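Local coordinates for alpha-(N-acetylaminomethylene)succinic acid hydrolase (Mesorhizobium loti, PDB 3KXP) that catalyses the last step of vitamin B6 degradation, hydrolysing (E)-2-(acetamidomethylene)succinate to succinic semialdehyde, acetate, ammonia and carbon dioxide, at the interface of chains A and B. Coordinates in Å, arbitrary orientation; residue numbers count along the deposited sequence, not the author numbering. Chains: chain A/B, Alpha-(N-acetylaminomethylene)succinic acid hydrolase.

The interface of chains A and B. Residues chain A 255-257, 281, 283-285; chain B 287, 306-307, 310.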
loop_
_atom_site.group_PDB
_atom_site.type_symbol
_atom_site.label_atom_id
_atom_site.label_comp_id
_atom_site.label_asym_id
_atom_site.label_seq_id
_atom_site.Cartn_x
_atom_site.Cartn_y
_atom_site.Cartn_z
ATOM N N THR A 255 -12.821 -4.156 7.038
ATOM C CA THR A 255 -13.282 -3.323 5.931
ATOM C C THR A 255 -12.493 -2.031 5.751
ATOM O O THR A 255 -12.695 -1.315 4.773
ATOM C CB THR A 255 -14.773 -2.952 6.095
ATOM O OG1 THR A 255 -14.925 -2.108 7.237
ATOM C CG2 THR A 255 -15.616 -4.195 6.298
ATOM N N LYS A 256 -11.605 -1.727 6.690
ATOM C CA LYS A 256 -10.805 -0.514 6.600
ATOM C C LYS A 256 -9.419 -0.822 6.026
ATOM O O LYS A 256 -8.956 -1.960 6.078
ATOM C CB LYS A 256 -10.675 0.137 7.983
ATOM C CG LYS A 256 -12.003 0.335 8.698
ATOM C CD LYS A 256 -13.023 1.007 7.789
ATOM C CE LYS A 256 -12.682 2.459 7.525
ATOM N NZ LYS A 256 -13.222 3.328 8.600
ATOM N N PRO A 257 -8.741 0.195 5.470
ATOM C CA PRO A 257 -7.403 0.025 4.881
ATOM C C PRO A 257 -6.388 -0.583 5.845
ATOM O O PRO A 257 -6.281 -0.160 6.997
ATOM C CB PRO A 257 -7.016 1.448 4.483
ATOM C CG PRO A 257 -8.347 2.093 4.207
ATOM C CD PRO A 257 -9.186 1.594 5.353
ATOM N N ARG A 281 -6.435 -11.900 1.162
ATOM C CA ARG A 281 -6.798 -10.504 0.941
ATOM C C ARG A 281 -5.811 -9.893 -0.042
ATOM O O ARG A 281 -4.907 -9.152 0.341
ATOM C CB ARG A 281 -6.768 -9.712 2.258
ATOM C CG ARG A 281 -7.882 -10.070 3.241
ATOM C CD ARG A 281 -9.254 -9.795 2.637
ATOM N NE ARG A 281 -9.408 -8.402 2.225
ATOM C CZ ARG A 281 -9.744 -7.409 3.043
ATOM N NH1 ARG A 281 -9.859 -6.174 2.577
ATOM N NH2 ARG A 281 -9.981 -7.654 4.323
ATOM N N ASP A 283 -6.165 -7.524 -1.994
ATOM C CA ASP A 283 -6.312 -6.073 -2.096
ATOM C C ASP A 283 -5.521 -5.255 -1.071
ATOM O O ASP A 283 -5.331 -4.054 -1.257
ATOM C CB ASP A 283 -7.793 -5.709 -1.992
ATOM C CG ASP A 283 -8.382 -6.087 -0.643
ATOM O OD1 ASP A 283 -8.614 -5.181 0.194
ATOM O OD2 ASP A 283 -8.594 -7.296 -0.412
ATOM N N LEU A 284 -5.069 -5.885 0.009
ATOM C CA LEU A 284 -4.324 -5.156 1.033
ATOM C C LEU A 284 -2.869 -4.903 0.616
ATOM O O LEU A 284 -2.109 -5.844 0.396
ATOM C CB LEU A 284 -4.371 -5.925 2.362
ATOM C CG LEU A 284 -5.771 -6.110 2.962
ATOM C CD1 LEU A 284 -5.716 -6.991 4.222
ATOM C CD2 LEU A 284 -6.359 -4.732 3.284
ATOM N N PRO A 285 -2.468 -3.625 0.497
ATOM C CA PRO A 285 -1.091 -3.291 0.102
ATOM C C PRO A 285 -0.051 -3.947 1.004
ATOM O O PRO A 285 -0.236 -4.050 2.214
ATOM C CB PRO A 285 -1.058 -1.768 0.191
ATOM C CG PRO A 285 -2.054 -1.481 1.271
ATOM C CD PRO A 285 -3.198 -2.415 0.902
ATOM N N VAL B 287 0.764 -4.584 -4.526
ATOM C CA VAL B 287 -0.450 -5.388 -4.626
ATOM C C VAL B 287 -0.290 -6.332 -5.820
ATOM O O VAL B 287 -0.029 -5.891 -6.940
ATOM C CB VAL B 287 -1.720 -4.522 -4.852
ATOM C CG1 VAL B 287 -2.875 -5.400 -5.298
ATOM C CG2 VAL B 287 -2.111 -3.817 -3.566
ATOM N N LYS B 306 -10.889 -2.061 -4.908
ATOM C CA LYS B 306 -10.581 -2.202 -3.493
ATOM C C LYS B 306 -9.134 -1.799 -3.178
ATOM O O LYS B 306 -8.880 -1.117 -2.179
ATOM C CB LYS B 306 -10.826 -3.646 -3.049
ATOM C CG LYS B 306 -11.796 -3.800 -1.880
ATOM C CD LYS B 306 -11.313 -3.080 -0.630
ATOM C CE LYS B 306 -12.266 -3.309 0.539
ATOM N NZ LYS B 306 -11.906 -2.501 1.738
ATOM N N ALA B 307 -8.190 -2.213 -4.027
ATOM C CA ALA B 307 -6.787 -1.872 -3.812
ATOM C C ALA B 307 -6.596 -0.374 -3.922
ATOM O O ALA B 307 -5.813 0.213 -3.184
ATOM C CB ALA B 307 -5.892 -2.580 -4.817
ATOM N N ASN B 310 -8.021 1.263 -0.645
ATOM C CA ASN B 310 -7.240 1.001 0.561
ATOM C C ASN B 310 -6.056 1.958 0.600
ATOM O O ASN B 310 -5.627 2.403 1.667
ATOM C CB ASN B 310 -6.707 -0.438 0.591
ATOM C CG ASN B 310 -7.792 -1.458 0.866
ATOM O OD1 ASN B 310 -8.712 -1.208 1.643
ATOM N ND2 ASN B 310 -7.682 -2.623 0.240
HETATM O O HOH W 1 -10.034 -3.077 3.501
#
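In the two-fold homodimer of this alpha/beta hydrolase, the C-terminal helix 301-312 of chain B presents B:Asn310 to the loop of chain A that carries A:Asp283 and leads into strand 286-289. The amide nitrogen ND2 of B:Asn310 donates to two oxygens of A:Asp283: carboxylate OD1 at 2.7 Å, on the anti lone pair, and the backbone O at 3.1 Å, approaching that carbonyl from above its plane. An asparagine suits the place, since its amide offers a donor to the carboxylate and an acceptor to a bound water: OD1 of B:Asn310 lies 2.9 Å from the water's O, which also meets NZ of B:Lys306 and NH1 of A:Arg281. A:Arg281 steadies the A:Asp283 carboxylate from its own chain, gripping it side-on, NE to OD2 at 3.0 Å nearly in the guanidinium plane and NH1 to OD1 at 2.9 Å, both on syn lone pairs. With CG of A:Asp283 between backbone N and carbonyl carbon (chi1 63°), OD1 and the main-chain O both reach ND2. An alanine here would probably leave the guanidinium of A:Arg281 without its counter-charge and ND2 without its carboxylate partner. The long side chain of B:Lys306 crosses A:Asp283 at a slant, CB of B:Lys306 3.8 Å from CB of A:Asp283, while its NZ stays 4.5 Å from OD1 of A:Asp283, where opposite charges may help without direct contact. Compact A:Pro257 and A:Pro285 pack against B:Asn310, and CG2 of B:Val287 touches CA of A:Pro285 at 3.8 Å.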